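Local structure of tRNA (guanine-N(1)-)-methyltransferase (Corynebacterium diphtheriae, 7KFF) at residues V21-P26 / V48-L53; C166-G171 / V195-E200. The protein probably methylates N1 of guanosine 37 in tRNA with S-adenosylmethionine as methyl donor, as TrmD enzymes of the SPOUT (knotted) class do. All coordinates share one frame; numbering follows the deposited sequence.

Contact 1: residues V21-P26 / V48-L53; sequences VITIFP and VGVHDL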
loop_
_atom_site.group_PDB
_atom_site.type_symbol
_atom_site.label_atom_id
_atom_site.label_comp_id
_atom_site.label_asym_id
_atom_site.label_seq_id
_atom_site.Cartn_x
_atom_site.Cartn_y
_atom_site.Cartn_z
ATOM N N VAL A 21 10.676 -13.460 4.380
ATOM C CA VAL A 21 9.248 -13.407 4.093
ATOM C C VAL A 21 8.719 -14.831 4.048
ATOM O O VAL A 21 9.265 -15.667 3.322
ATOM C CB VAL A 21 8.972 -12.708 2.751
ATOM C CG1 VAL A 21 7.470 -12.554 2.532
ATOM C CG2 VAL A 21 9.669 -11.383 2.669
ATOM N N ILE A 22 7.650 -15.103 4.793
ATOM C CA ILE A 22 7.013 -16.417 4.817
ATOM C C ILE A 22 5.652 -16.291 4.144
ATOM O O ILE A 22 4.839 -15.442 4.532
ATOM C CB ILE A 22 6.873 -16.964 6.246
ATOM C CG1 ILE A 22 8.221 -16.962 6.968
ATOM C CG2 ILE A 22 6.282 -18.369 6.211
ATOM C CD1 ILE A 22 8.119 -17.121 8.470
ATOM N N THR A 23 5.415 -17.120 3.128
ATOM C CA THR A 23 4.299 -16.925 2.217
ATOM C C THR A 23 3.961 -18.227 1.501
ATOM O O THR A 23 4.830 -19.062 1.258
ATOM C CB THR A 23 4.681 -15.842 1.181
ATOM O OG1 THR A 23 3.712 -15.812 0.125
ATOM C CG2 THR A 23 6.060 -16.138 0.550
ATOM N N ILE A 24 2.696 -18.365 1.094
ATOM C CA ILE A 24 2.350 -19.454 0.176
ATOM C C ILE A 24 2.546 -19.086 -1.300
ATOM O O ILE A 24 2.345 -19.944 -2.172
ATOM C CB ILE A 24 0.931 -20.019 0.412
ATOM C CG1 ILE A 24 -0.132 -18.952 0.201
ATOM C CG2 ILE A 24 0.849 -20.693 1.782
ATOM C CD1 ILE A 24 -1.535 -19.507 0.085
ATOM N N PHE A 25 2.956 -17.855 -1.603
ATOM C CA PHE A 25 3.247 -17.411 -2.970
ATOM C C PHE A 25 4.620 -16.753 -3.012
ATOM O O PHE A 25 4.739 -15.530 -3.217
ATOM C CB PHE A 25 2.191 -16.428 -3.483
ATOM C CG PHE A 25 0.828 -17.034 -3.628
ATOM C CD1 PHE A 25 0.576 -17.946 -4.632
ATOM C CD2 PHE A 25 -0.196 -16.699 -2.757
ATOM C CE1 PHE A 25 -0.676 -18.516 -4.765
ATOM C CE2 PHE A 25 -1.467 -17.249 -2.894
ATOM C CZ PHE A 25 -1.691 -18.182 -3.906
ATOM N N PRO A 26 5.690 -17.547 -2.889
ATOM C CA PRO A 26 7.035 -16.947 -2.942
ATOM C C PRO A 26 7.288 -16.073 -4.162
ATOM O O PRO A 26 8.015 -15.075 -4.075
ATOM C CB PRO A 26 7.973 -18.158 -2.942
ATOM C CG PRO A 26 7.170 -19.287 -2.459
ATOM C CD PRO A 26 5.720 -18.996 -2.619
ATOM N N VAL A 48 17.791 -10.914 1.243
ATOM C CA VAL A 48 16.388 -11.306 1.175
ATOM C C VAL A 48 16.265 -12.820 1.153
ATOM O O VAL A 48 16.873 -13.491 0.301
ATOM C CB VAL A 48 15.707 -10.720 -0.070
ATOM C CG1 VAL A 48 14.287 -11.226 -0.212
ATOM C CG2 VAL A 48 15.778 -9.195 -0.041
ATOM N N GLY A 49 15.430 -13.339 2.055
ATOM C CA GLY A 49 15.013 -14.725 2.025
ATOM C C GLY A 49 13.504 -14.834 1.912
ATOM O O GLY A 49 12.785 -14.198 2.680
ATOM N N VAL A 50 13.017 -15.636 0.977
ATOM C CA VAL A 50 11.595 -15.871 0.776
ATOM C C VAL A 50 11.341 -17.359 0.964
ATOM O O VAL A 50 11.992 -18.184 0.315
ATOM C CB VAL A 50 11.124 -15.387 -0.607
ATOM C CG1 VAL A 50 9.624 -15.613 -0.730
ATOM C CG2 VAL A 50 11.472 -13.920 -0.795
ATOM N N HIS A 51 10.404 -17.699 1.850
ATOM C CA HIS A 51 10.181 -19.073 2.284
ATOM C C HIS A 51 8.746 -19.501 2.032
ATOM O O HIS A 51 7.807 -18.818 2.443
ATOM C CB HIS A 51 10.470 -19.215 3.781
ATOM C CG HIS A 51 11.766 -18.613 4.196
ATOM N ND1 HIS A 51 12.959 -19.279 4.076
ATOM C CD2 HIS A 51 12.061 -17.385 4.681
ATOM C CE1 HIS A 51 13.938 -18.499 4.495
ATOM N NE2 HIS A 51 13.419 -17.342 4.865
ATOM N N ASP A 52 8.591 -20.666 1.399
ATOM C CA ASP A 52 7.273 -21.244 1.160
ATOM C C ASP A 52 6.738 -21.813 2.462
ATOM O O ASP A 52 7.289 -22.782 2.986
ATOM C CB ASP A 52 7.416 -22.346 0.108
ATOM C CG ASP A 52 6.086 -22.883 -0.400
ATOM O OD1 ASP A 52 5.053 -22.661 0.247
ATOM O OD2 ASP A 52 6.106 -23.546 -1.467
ATOM N N LEU A 53 5.647 -21.239 2.954
ATOM C CA LEU A 53 5.025 -21.721 4.187
ATOM C C LEU A 53 4.719 -23.210 4.135
ATOM O O LEU A 53 4.732 -23.885 5.174
ATOM C CB LEU A 53 3.739 -20.925 4.423
ATOM C CG LEU A 53 2.927 -21.269 5.682
ATOM C CD1 LEU A 53 3.684 -20.912 6.945
ATOM C CD2 LEU A 53 1.558 -20.609 5.610
HETATM O O HOH W 1 2.862 -22.613 -1.522
#
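Val21 with Val50, Ile22 with His51, and Thr23 with Asp52 stand in register across two parallel neighbouring strands, the first and second of a beta-alpha-beta unit whose connecting helix is 35-42; the side chains of the last pair diverge. Strand 46-52 runs along the outer border of the chain's six-stranded parallel sheet, in which 17-23 is the next strand inward. Four backbone hydrogen bonds join them. Gly49 O accepts from Val21 N, Val21 O takes His51 N at 2.8 Å, and His51 O receives Thr23 N. The fourth, Leu53 N to Thr23 O at 2.9 Å, is approached differently: Leu53 N stands 53° out of the carbonyl plane of Thr23. Weaker CA-H...O contacts accompany these bonds, such as Asp52 CA to Thr23 O.

Apolar contacts lie on both faces of the pair. On the Ile22 and His51 face, Leu53 reaches back with CG anti to its backbone N (chi1 -180°) and splits its methyls: CD1 meets Ile22 CG2 at 3.7 Å, the two side chains crossing at about a right angle, while CD2 touches Ile24 CG2 at 3.9 Å. Trp82 of helix 79-90 packs on both Ile22 and Leu53. On the Val50 face, CG1 of Val50 lies against Pro26 CB at 3.8 Å and also touches Thr23 CG2.

The polar side chains have partners beyond the two segments: His51 NE2 is hydrogen-bonded to Asp20 OD1, and Asp52 OD1 to the backbone N of Arg54. Thr23, whose OG1 also has Glu200 OE2 as a partner, forms an ST turn, OG1 accepting from Phe25 N at 2.8 Å. One water donates to both Ile24 O and Asp52 OD1, 2.8 Å from each.

Contact 2: residues C166-G171 / V195-E200; sequences CGRYEG and VLIGGE. With SAH (S-adenosyl-L-homocysteine), chain C.
Arg168 leans across to Glu200 from the loop after strand 161-165, and its side chain carries much of the contact. CB lies over the centre of its neighbour Tyr169's ring, 3.8 Å above the plane. The chain bends at chi2 (-90°), bringing CD alongside Ile197 O and Gly198 CA, and the nearly extended remainder lays the guanidinium with one face toward Gly198 CA. Beyond CD, NE and NH2 grip a single carboxylate oxygen side-on: each lies 2.9 Å from Glu200 OE1. That atom sits near the guanidinium plane, yet both nitrogens come to it from the same face of the carboxylate, the two planes being 57° apart. Arg168 NH1 ends against Ile197 CG2 at 3.4 Å.

Both segments belong to the cofactor site of the SPOUT fold, here occupied by S-adenosyl-L-homocysteine in the knotted region characteristic of this family. Gly167 and Gly199 border its ribose, Leu196 lies against the adenine, and Glu170 OE2 makes a weak hydrogen bond with the amino group. Packing is close at Gly198, whose CA lies 3.6 Å from Arg168 NE. The backbones are tied by Gly199 N to Gly167 O at 2.9 Å, in the carbonyl plane.

Glu208 of the second subunit accepts from Ile197 N and Gly198 N, placing the subunit interface beside the pocket. Glu200 OE2, the other carboxylate oxygen, has Thr23 as its outside partner; it also receives a water that donates to Cys166 O, while a second water joins Tyr169 N to Ile197 O, 2.7 Å from the latter.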
loop_
_atom_site.group_PDB
_atom_site.type_symbol
_atom_site.label_atom_id
_atom_site.label_comp_id
_atom_site.label_asym_id
_atom_site.label_seq_id
_atom_site.Cartn_x
_atom_site.Cartn_y
_atom_site.Cartn_z
ATOM N N CYS A 166 2.957 -13.481 5.948
ATOM C CA CYS A 166 1.959 -13.070 4.966
ATOM C C CYS A 166 0.669 -13.863 5.081
ATOM O O CYS A 166 0.650 -15.067 4.827
ATOM C CB CYS A 166 2.478 -13.212 3.541
ATOM S SG CYS A 166 3.956 -12.259 3.204
ATOM N N GLY A 167 -0.429 -13.175 5.406
ATOM C CA GLY A 167 -1.713 -13.828 5.470
ATOM C C GLY A 167 -2.418 -13.897 4.126
ATOM O O GLY A 167 -2.148 -13.114 3.209
ATOM N N ARG A 168 -3.324 -14.858 4.037
ATOM C CA ARG A 168 -4.275 -15.027 2.955
ATOM C C ARG A 168 -5.589 -15.452 3.613
ATOM O O ARG A 168 -5.620 -15.786 4.806
ATOM C CB ARG A 168 -3.785 -16.121 1.993
ATOM C CG ARG A 168 -2.581 -15.724 1.144
ATOM C CD ARG A 168 -3.001 -15.094 -0.150
ATOM N NE ARG A 168 -1.970 -14.278 -0.777
ATOM C CZ ARG A 168 -2.109 -13.696 -1.963
ATOM N NH1 ARG A 168 -3.171 -13.931 -2.716
ATOM N NH2 ARG A 168 -1.181 -12.877 -2.412
ATOM N N TYR A 169 -6.671 -15.440 2.829
ATOM C CA TYR A 169 -7.965 -15.945 3.284
ATOM C C TYR A 169 -8.463 -15.024 4.400
ATOM O O TYR A 169 -8.493 -13.805 4.224
ATOM C CB TYR A 169 -7.865 -17.427 3.640
ATOM C CG TYR A 169 -7.077 -18.203 2.602
ATOM C CD1 TYR A 169 -7.305 -18.031 1.231
ATOM C CD2 TYR A 169 -6.072 -19.071 2.994
ATOM C CE1 TYR A 169 -6.563 -18.739 0.287
ATOM C CE2 TYR A 169 -5.346 -19.795 2.066
ATOM C CZ TYR A 169 -5.586 -19.614 0.716
ATOM O OH TYR A 169 -4.856 -20.309 -0.212
ATOM N N GLU A 170 -8.895 -15.582 5.532
ATOM C CA GLU A 170 -9.346 -14.732 6.634
ATOM C C GLU A 170 -8.191 -14.204 7.469
ATOM O O GLU A 170 -8.393 -13.352 8.342
ATOM C CB GLU A 170 -10.293 -15.511 7.541
ATOM C CG GLU A 170 -11.570 -15.958 6.847
ATOM C CD GLU A 170 -12.320 -14.804 6.216
ATOM O OE1 GLU A 170 -12.487 -14.809 4.975
ATOM O OE2 GLU A 170 -12.744 -13.896 6.967
ATOM N N GLY A 171 -6.983 -14.692 7.210
ATOM C CA GLY A 171 -5.817 -14.298 7.964
ATOM C C GLY A 171 -5.227 -15.452 8.740
ATOM O O GLY A 171 -5.522 -16.624 8.477
ATOM N N VAL A 195 -9.069 -3.209 1.541
ATOM C CA VAL A 195 -8.920 -4.642 1.752
ATOM C C VAL A 195 -8.196 -5.275 0.570
ATOM O O VAL A 195 -8.666 -5.212 -0.569
ATOM C CB VAL A 195 -10.278 -5.321 2.012
ATOM C CG1 VAL A 195 -10.062 -6.807 2.275
ATOM C CG2 VAL A 195 -11.047 -4.625 3.153
ATOM N N LEU A 196 -7.052 -5.887 0.861
ATOM C CA LEU A 196 -6.241 -6.587 -0.111
ATOM C C LEU A 196 -6.565 -8.076 -0.103
ATOM O O LEU A 196 -7.334 -8.566 0.726
ATOM C CB LEU A 196 -4.762 -6.419 0.225
ATOM C CG LEU A 196 -4.353 -4.955 0.376
ATOM C CD1 LEU A 196 -2.942 -4.871 0.918
ATOM C CD2 LEU A 196 -4.529 -4.191 -0.923
ATOM N N ILE A 197 -5.925 -8.811 -1.016
ATOM C CA ILE A 197 -6.101 -10.263 -1.099
ATOM C C ILE A 197 -5.130 -10.999 -0.176
ATOM O O ILE A 197 -5.466 -12.031 0.423
ATOM C CB ILE A 197 -5.949 -10.738 -2.563
ATOM C CG1 ILE A 197 -6.922 -10.023 -3.501
ATOM C CG2 ILE A 197 -6.108 -12.264 -2.648
ATOM C CD1 ILE A 197 -6.591 -10.134 -4.967
ATOM N N GLY A 198 -3.907 -10.501 -0.077
ATOM C CA GLY A 198 -2.899 -11.158 0.725
ATOM C C GLY A 198 -1.906 -10.158 1.271
ATOM O O GLY A 198 -1.837 -9.010 0.827
ATOM N N GLY A 199 -1.118 -10.619 2.226
ATOM C CA GLY A 199 -0.089 -9.780 2.813
ATOM C C GLY A 199 1.156 -9.565 1.981
ATOM O O GLY A 199 1.923 -8.643 2.283
ATOM N N GLU A 200 1.365 -10.362 0.929
ATOM C CA GLU A 200 2.587 -10.247 0.130
ATOM C C GLU A 200 2.787 -8.842 -0.443
ATOM O O GLU A 200 3.897 -8.297 -0.388
ATOM C CB GLU A 200 2.565 -11.269 -0.997
ATOM C CG GLU A 200 2.666 -12.739 -0.524
ATOM C CD GLU A 200 1.387 -13.379 0.014
ATOM O OE1 GLU A 200 0.305 -12.750 0.036
ATOM O OE2 GLU A 200 1.492 -14.553 0.417
HETATM N N SAH C . -11.610 -10.748 6.554
HETATM C CA SAH C . -10.405 -9.949 6.655
HETATM C CB SAH C . -9.710 -10.037 5.314
HETATM C CG SAH C . -8.318 -10.641 5.342
HETATM S SD SAH C . -7.620 -10.141 3.780
HETATM C C SAH C . -10.653 -8.484 6.969
HETATM O O SAH C . -11.296 -7.771 6.202
HETATM O OXT SAH C . -10.183 -7.980 7.988
HETATM C "C5'" SAH C . -6.324 -11.370 3.696
HETATM C "C4'" SAH C . -4.954 -10.863 4.098
HETATM O "O4'" SAH C . -4.521 -9.811 3.238
HETATM C "C3'" SAH C . -4.799 -10.300 5.519
HETATM O "O3'" SAH C . -4.745 -11.305 6.465
HETATM C "C2'" SAH C . -3.509 -9.493 5.362
HETATM O "O2'" SAH C . -2.379 -10.330 5.371
HETATM C "C1'" SAH C . -3.680 -8.933 3.966
HETATM N N9 SAH C . -4.311 -7.600 3.962
HETATM C C8 SAH C . -5.565 -7.268 3.499
HETATM N N7 SAH C . -5.735 -5.938 3.598
HETATM C C5 SAH C . -4.603 -5.415 4.145
HETATM C C6 SAH C . -4.223 -4.123 4.480
HETATM N N6 SAH C . -5.012 -3.041 4.319
HETATM N N1 SAH C . -2.971 -3.932 5.019
HETATM C C2 SAH C . -2.120 -4.996 5.201
HETATM N N3 SAH C . -2.476 -6.268 4.866
HETATM C C4 SAH C . -3.699 -6.454 4.353
HETATM O O HOH W 2 0.855 -16.405 2.330
HETATM O O HOH W 3 -7.018 -14.237 0.215
#

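How the contacts relate
Both contacts are largely buried, but contact 1 lies within the parallel sheet and contact 2 in loops that leave it. Contact 1 pairs the border strand with the neighbouring one through regular backbone bonds and apolar packing; contact 2 joins loops that follow two other strands, and relies on a salt bridge, waters and close-fitting glycines beside the ligand and the second subunit. Their centres lie 14 Å apart, and they meet directly. Ile22 O probably accepts from Cys166 N, continuing the strand pairing toward the pocket, while Thr23 OG1 stands 2.6 Å from Glu200 OE2, a probable hydrogen bond. Nearby, Ile24 CD1 packs on Tyr169 OH, and Val21 CG1 on Cys166 SG.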